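Local coordinates for protein CrmK (Actinoalloteichus sp. WH1-2216-6, PDB 5I1V) that probably acts as an oxidase with covalently bound FAD, recycling shunt products in caerulomycin biosynthesis, at residues T3-Y16 with A29-Q42. Residues are numbered along the deposited sequence; the frame is centred on the assembly and turned at random.
Sequences TRAAVTVKPDDHRY and AQPEYFRLPYSTAQ
Gln42 reaches from the first turn of helix 40-52 to the N-terminal loop at Arg4 to Ala6, just before strand 7-9, and its course illustrates how one amide can tie two chain segments together. CB and CG lead into an extended chain (chi2 176°), which carries the amide up to Ala6, where Gln42 CD comes 3.6 Å from Ala6 N. There OE1 packs against Ala6 CB at 3.7 Å while accepting from the backbone N of Tyr38, a bond within its own segment. NE2 donates almost straight to Arg4 O at 2.9 Å, the acceptor lying in the amide plane, so both ends of the group are held and its rotation is fixed. Nearby, one water joins Thr3 OG1 to Ser39 OG, the N-cap of the same helix.

Strands 7-9 and 33-36 then pair antiparallel, Val7 with Leu36 and Val9 with Phe34 each exchanging two backbone bonds. On one face of the sheet, between these pairs, Arg35 bends at chi2 and chi3 to bring NE 3.0 Å from Thr8 OG1, which is tilted out of the guanidinium plane; its NH1 forms a salt bridge with Glu49 of helix 40-52. On the other face, the edge of Phe34 points at the face of Tyr16, Phe34 CE1 lying 3.6 Å from Tyr16 CD2, a T-shaped pair with planes at 71°. With its CG opposite the backbone N (chi1 179°), Tyr16 OH donates to a lone pair of Pro31 O at 2.5 Å. Tyr38 OH takes a weak bond from Arg4 NH2; both side chains find stronger partners at Asn114 of the second subunit, which places this corner at the dimer interface. Strand 7-9 is an edge strand, within this chain, of the mixed four-stranded sheet 7-9, 33-36, 77-80 and 57-60, part of the FAD-binding domain of the PCMH-type flavoprotein fold.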
loop_
_atom_site.group_PDB
_atom_site.type_symbol
_atom_site.label_atom_id
_atom_site.label_comp_id
_atom_site.label_asym_id
_atom_site.label_seq_id
_atom_site.Cartn_x
_atom_site.Cartn_y
_atom_site.Cartn_z
ATOM N N THR A 3 -14.349 15.909 20.382
ATOM C CA THR A 3 -13.348 15.834 19.287
ATOM C C THR A 3 -12.277 16.909 19.475
ATOM O O THR A 3 -12.570 18.068 19.816
ATOM C CB THR A 3 -13.961 16.031 17.842
ATOM O OG1 THR A 3 -15.335 16.447 17.912
ATOM C CG2 THR A 3 -13.899 14.763 17.035
ATOM N N ARG A 4 -11.041 16.509 19.236
ATOM C CA ARG A 4 -9.999 17.405 18.775
ATOM C C ARG A 4 -10.579 18.423 17.748
ATOM O O ARG A 4 -11.390 18.067 16.885
ATOM C CB ARG A 4 -8.938 16.540 18.089
ATOM C CG ARG A 4 -7.839 17.317 17.374
ATOM C CD ARG A 4 -6.625 16.447 17.085
ATOM N NE ARG A 4 -5.422 17.274 17.214
ATOM C CZ ARG A 4 -4.616 17.577 16.208
ATOM N NH1 ARG A 4 -3.562 18.354 16.397
ATOM N NH2 ARG A 4 -4.860 17.091 15.020
ATOM N N ALA A 5 -10.151 19.670 17.849
ATOM C CA ALA A 5 -10.576 20.697 16.931
ATOM C C ALA A 5 -9.995 20.427 15.537
ATOM O O ALA A 5 -8.898 19.886 15.391
ATOM C CB ALA A 5 -10.139 22.060 17.434
ATOM N N ALA A 6 -10.740 20.799 14.509
ATOM C CA ALA A 6 -10.288 20.622 13.147
ATOM C C ALA A 6 -8.927 21.260 12.967
ATOM O O ALA A 6 -8.655 22.309 13.538
ATOM C CB ALA A 6 -11.299 21.256 12.172
ATOM N N VAL A 7 -8.079 20.656 12.153
ATOM C CA VAL A 7 -6.775 21.271 11.818
ATOM C C VAL A 7 -6.860 22.243 10.661
ATOM O O VAL A 7 -7.572 21.998 9.698
ATOM C CB VAL A 7 -5.740 20.165 11.548
ATOM C CG1 VAL A 7 -4.426 20.803 11.214
ATOM C CG2 VAL A 7 -5.596 19.316 12.810
ATOM N N THR A 8 -6.159 23.379 10.759
ATOM C CA THR A 8 -6.069 24.314 9.688
ATOM C C THR A 8 -4.610 24.375 9.277
ATOM O O THR A 8 -3.739 24.568 10.108
ATOM C CB THR A 8 -6.581 25.711 10.078
ATOM O OG1 THR A 8 -7.981 25.638 10.356
ATOM C CG2 THR A 8 -6.364 26.701 8.953
ATOM N N VAL A 9 -4.349 24.172 8.011
ATOM C CA VAL A 9 -2.994 24.198 7.488
ATOM C C VAL A 9 -2.822 25.298 6.435
ATOM O O VAL A 9 -3.335 25.177 5.314
ATOM C CB VAL A 9 -2.612 22.826 6.905
ATOM C CG1 VAL A 9 -1.212 22.864 6.324
ATOM C CG2 VAL A 9 -2.707 21.733 7.976
ATOM N N LYS A 10 -2.061 26.348 6.792
ATOM C CA LYS A 10 -1.744 27.468 5.884
ATOM C C LYS A 10 -0.342 27.261 5.362
ATOM O O LYS A 10 0.361 26.385 5.852
ATOM C CB LYS A 10 -1.843 28.811 6.646
ATOM C CG LYS A 10 -3.231 29.017 7.276
ATOM C CD LYS A 10 -3.604 30.473 7.463
ATOM C CE LYS A 10 -5.042 30.618 7.933
ATOM N NZ LYS A 10 -5.082 30.560 9.426
ATOM N N PRO A 11 0.090 28.059 4.359
ATOM C CA PRO A 11 1.400 27.826 3.739
ATOM C C PRO A 11 2.597 27.907 4.670
ATOM O O PRO A 11 3.654 27.383 4.346
ATOM C CB PRO A 11 1.469 28.899 2.664
ATOM C CG PRO A 11 0.056 29.219 2.323
ATOM C CD PRO A 11 -0.739 28.989 3.573
ATOM N N ASP A 12 2.432 28.496 5.841
ATOM C CA ASP A 12 3.542 28.543 6.781
ATOM C C ASP A 12 3.746 27.224 7.539
ATOM O O ASP A 12 4.758 27.046 8.174
ATOM C CB ASP A 12 3.420 29.730 7.730
ATOM C CG ASP A 12 2.266 29.612 8.715
ATOM O OD1 ASP A 12 1.305 28.820 8.518
ATOM O OD2 ASP A 12 2.323 30.362 9.698
ATOM N N ASP A 13 2.803 26.290 7.422
ATOM C CA ASP A 13 2.906 24.985 8.051
ATOM C C ASP A 13 3.609 24.018 7.108
ATOM O O ASP A 13 3.359 23.972 5.882
ATOM C CB ASP A 13 1.497 24.518 8.428
ATOM C CG ASP A 13 1.496 23.258 9.256
ATOM O OD1 ASP A 13 2.028 22.218 8.807
ATOM O OD2 ASP A 13 0.955 23.306 10.359
ATOM N N HIS A 14 4.507 23.220 7.666
ATOM C CA HIS A 14 5.276 22.256 6.838
ATOM C C HIS A 14 4.403 21.267 6.121
ATOM O O HIS A 14 4.736 20.762 5.052
ATOM C CB HIS A 14 6.302 21.486 7.679
ATOM C CG HIS A 14 7.488 22.302 8.093
ATOM N ND1 HIS A 14 8.298 21.949 9.156
ATOM C CD2 HIS A 14 7.998 23.457 7.599
ATOM C CE1 HIS A 14 9.256 22.847 9.293
ATOM N NE2 HIS A 14 9.100 23.772 8.360
ATOM N N ARG A 15 3.234 21.025 6.681
ATOM C CA ARG A 15 2.300 20.097 6.051
ATOM C C ARG A 15 1.681 20.579 4.742
ATOM O O ARG A 15 1.157 19.768 3.960
ATOM C CB ARG A 15 1.162 19.786 7.039
ATOM C CG ARG A 15 1.569 18.877 8.153
ATOM C CD ARG A 15 0.453 18.756 9.146
ATOM N NE ARG A 15 0.304 19.965 9.920
ATOM C CZ ARG A 15 -0.448 20.045 11.017
ATOM N NH1 ARG A 15 -1.156 18.997 11.440
ATOM N NH2 ARG A 15 -0.521 21.190 11.674
ATOM N N TYR A 16 1.702 21.890 4.494
ATOM C CA TYR A 16 0.930 22.416 3.388
ATOM C C TYR A 16 1.409 21.839 2.065
ATOM O O TYR A 16 0.571 21.486 1.203
ATOM C CB TYR A 16 1.010 23.945 3.436
ATOM C CG TYR A 16 0.278 24.692 2.351
ATOM C CD1 TYR A 16 0.806 24.794 1.071
ATOM C CD2 TYR A 16 -0.967 25.319 2.613
ATOM C CE1 TYR A 16 0.149 25.522 0.085
ATOM C CE2 TYR A 16 -1.622 26.025 1.617
ATOM C CZ TYR A 16 -1.072 26.120 0.376
ATOM O OH TYR A 16 -1.723 26.858 -0.570
ATOM N N ALA A 29 -2.240 21.879 -5.618
ATOM C CA ALA A 29 -3.189 22.873 -5.106
ATOM C C ALA A 29 -2.516 24.059 -4.425
ATOM O O ALA A 29 -1.447 23.927 -3.819
ATOM C CB ALA A 29 -4.120 22.195 -4.125
ATOM N N GLN A 30 -3.183 25.204 -4.405
ATOM C CA GLN A 30 -2.702 26.324 -3.620
ATOM C C GLN A 30 -3.813 27.091 -2.907
ATOM O O GLN A 30 -4.025 28.280 -3.153
ATOM C CB GLN A 30 -1.783 27.259 -4.440
ATOM C CG GLN A 30 -2.253 27.512 -5.818
ATOM C CD GLN A 30 -1.203 28.270 -6.631
ATOM O OE1 GLN A 30 -0.387 29.042 -6.071
ATOM N NE2 GLN A 30 -1.209 28.048 -7.948
ATOM N N PRO A 31 -4.524 26.418 -2.005
ATOM C CA PRO A 31 -5.560 27.157 -1.278
ATOM C C PRO A 31 -5.003 28.128 -0.226
ATOM O O PRO A 31 -3.839 28.055 0.193
ATOM C CB PRO A 31 -6.345 26.016 -0.611
ATOM C CG PRO A 31 -5.260 25.075 -0.267
ATOM C CD PRO A 31 -4.448 25.037 -1.530
ATOM N N GLU A 32 -5.863 29.028 0.225
ATOM C CA GLU A 32 -5.651 29.795 1.426
ATOM C C GLU A 32 -5.282 28.895 2.599
ATOM O O GLU A 32 -4.388 29.199 3.398
ATOM C CB GLU A 32 -6.962 30.497 1.785
ATOM C CG GLU A 32 -6.798 31.864 2.373
ATOM C CD GLU A 32 -8.124 32.410 2.893
ATOM O OE1 GLU A 32 -8.126 32.819 4.071
ATOM O OE2 GLU A 32 -9.140 32.389 2.143
ATOM N N TYR A 33 -6.035 27.798 2.733
ATOM C CA TYR A 33 -5.745 26.828 3.727
ATOM C C TYR A 33 -6.368 25.499 3.365
ATOM O O TYR A 33 -7.327 25.428 2.585
ATOM C CB TYR A 33 -6.206 27.314 5.130
ATOM C CG TYR A 33 -7.646 27.665 5.276
ATOM C CD1 TYR A 33 -8.578 26.729 5.646
ATOM C CD2 TYR A 33 -8.074 28.944 5.036
ATOM C CE1 TYR A 33 -9.910 27.069 5.816
ATOM C CE2 TYR A 33 -9.391 29.288 5.145
ATOM C CZ TYR A 33 -10.314 28.347 5.548
ATOM O OH TYR A 33 -11.643 28.704 5.648
ATOM N N PHE A 34 -5.815 24.438 3.921
ATOM C CA PHE A 34 -6.488 23.140 4.011
ATOM C C PHE A 34 -7.172 23.058 5.383
ATOM O O PHE A 34 -6.635 23.522 6.444
ATOM C CB PHE A 34 -5.482 21.996 3.890
ATOM C CG PHE A 34 -4.760 21.972 2.580
ATOM C CD1 PHE A 34 -3.584 22.671 2.419
ATOM C CD2 PHE A 34 -5.250 21.232 1.522
ATOM C CE1 PHE A 34 -2.886 22.612 1.221
ATOM C CE2 PHE A 34 -4.563 21.182 0.331
ATOM C CZ PHE A 34 -3.402 21.894 0.183
ATOM N N ARG A 35 -8.341 22.427 5.417
ATOM C CA ARG A 35 -9.000 22.196 6.690
ATOM C C ARG A 35 -9.144 20.665 6.815
ATOM O O ARG A 35 -9.596 20.047 5.874
ATOM C CB ARG A 35 -10.362 22.913 6.681
ATOM C CG ARG A 35 -11.229 22.654 7.920
ATOM C CD ARG A 35 -10.678 23.215 9.186
ATOM N NE ARG A 35 -10.479 24.668 9.114
ATOM C CZ ARG A 35 -11.451 25.565 9.187
ATOM N NH1 ARG A 35 -12.720 25.198 9.347
ATOM N NH2 ARG A 35 -11.154 26.837 9.119
ATOM N N LEU A 36 -8.700 20.064 7.924
ATOM C CA LEU A 36 -8.882 18.627 8.174
ATOM C C LEU A 36 -9.850 18.429 9.357
ATOM O O LEU A 36 -9.423 18.552 10.500
ATOM C CB LEU A 36 -7.549 17.988 8.527
ATOM C CG LEU A 36 -6.377 17.980 7.516
ATOM C CD1 LEU A 36 -5.972 16.558 7.137
ATOM C CD2 LEU A 36 -6.592 18.767 6.270
ATOM N N PRO A 37 -11.146 18.199 9.073
ATOM C CA PRO A 37 -12.148 17.985 10.115
ATOM C C PRO A 37 -12.153 16.542 10.627
ATOM O O PRO A 37 -11.673 15.626 9.952
ATOM C CB PRO A 37 -13.441 18.356 9.419
ATOM C CG PRO A 37 -13.180 18.096 7.995
ATOM C CD PRO A 37 -11.735 18.211 7.748
ATOM N N TYR A 38 -12.729 16.354 11.819
ATOM C CA TYR A 38 -12.786 15.049 12.443
ATOM C C TYR A 38 -14.246 14.580 12.620
ATOM O O TYR A 38 -14.459 13.463 13.053
ATOM C CB TYR A 38 -12.087 15.080 13.849
ATOM C CG TYR A 38 -10.610 15.342 13.746
ATOM C CD1 TYR A 38 -9.747 14.341 13.306
ATOM C CD2 TYR A 38 -10.073 16.604 14.020
ATOM C CE1 TYR A 38 -8.396 14.573 13.164
ATOM C CE2 TYR A 38 -8.718 16.860 13.880
ATOM C CZ TYR A 38 -7.875 15.836 13.443
ATOM O OH TYR A 38 -6.530 16.055 13.279
ATOM N N SER A 39 -15.241 15.413 12.308
ATOM C CA SER A 39 -16.636 15.050 12.533
ATOM C C SER A 39 -17.482 15.801 11.524
ATOM O O SER A 39 -17.043 16.812 10.961
ATOM C CB SER A 39 -17.045 15.498 13.939
ATOM O OG SER A 39 -16.983 16.922 14.019
ATOM N N THR A 40 -18.683 15.299 11.314
ATOM C CA THR A 40 -19.673 15.989 10.504
ATOM C C THR A 40 -19.857 17.456 10.922
ATOM O O THR A 40 -19.957 18.305 10.059
ATOM C CB THR A 40 -21.008 15.252 10.568
ATOM O OG1 THR A 40 -20.796 13.927 10.073
ATOM C CG2 THR A 40 -22.018 15.972 9.714
ATOM N N ALA A 41 -19.928 17.746 12.224
ATOM C CA ALA A 41 -20.125 19.134 12.712
ATOM C C ALA A 41 -18.966 20.070 12.267
ATOM O O ALA A 41 -19.151 21.243 11.958
ATOM C CB ALA A 41 -20.235 19.150 14.231
ATOM N N GLN A 42 -17.763 19.528 12.216
ATOM C CA GLN A 42 -16.624 20.314 11.781
ATOM C C GLN A 42 -16.626 20.538 10.224
ATOM O O GLN A 42 -16.108 21.546 9.703
ATOM C CB GLN A 42 -15.361 19.652 12.297
ATOM C CG GLN A 42 -15.151 19.847 13.770
ATOM C CD GLN A 42 -13.938 19.094 14.285
ATOM O OE1 GLN A 42 -13.233 18.426 13.524
ATOM N NE2 GLN A 42 -13.695 19.188 15.576
HETATM O O HOH W 1 -17.131 17.651 16.555
#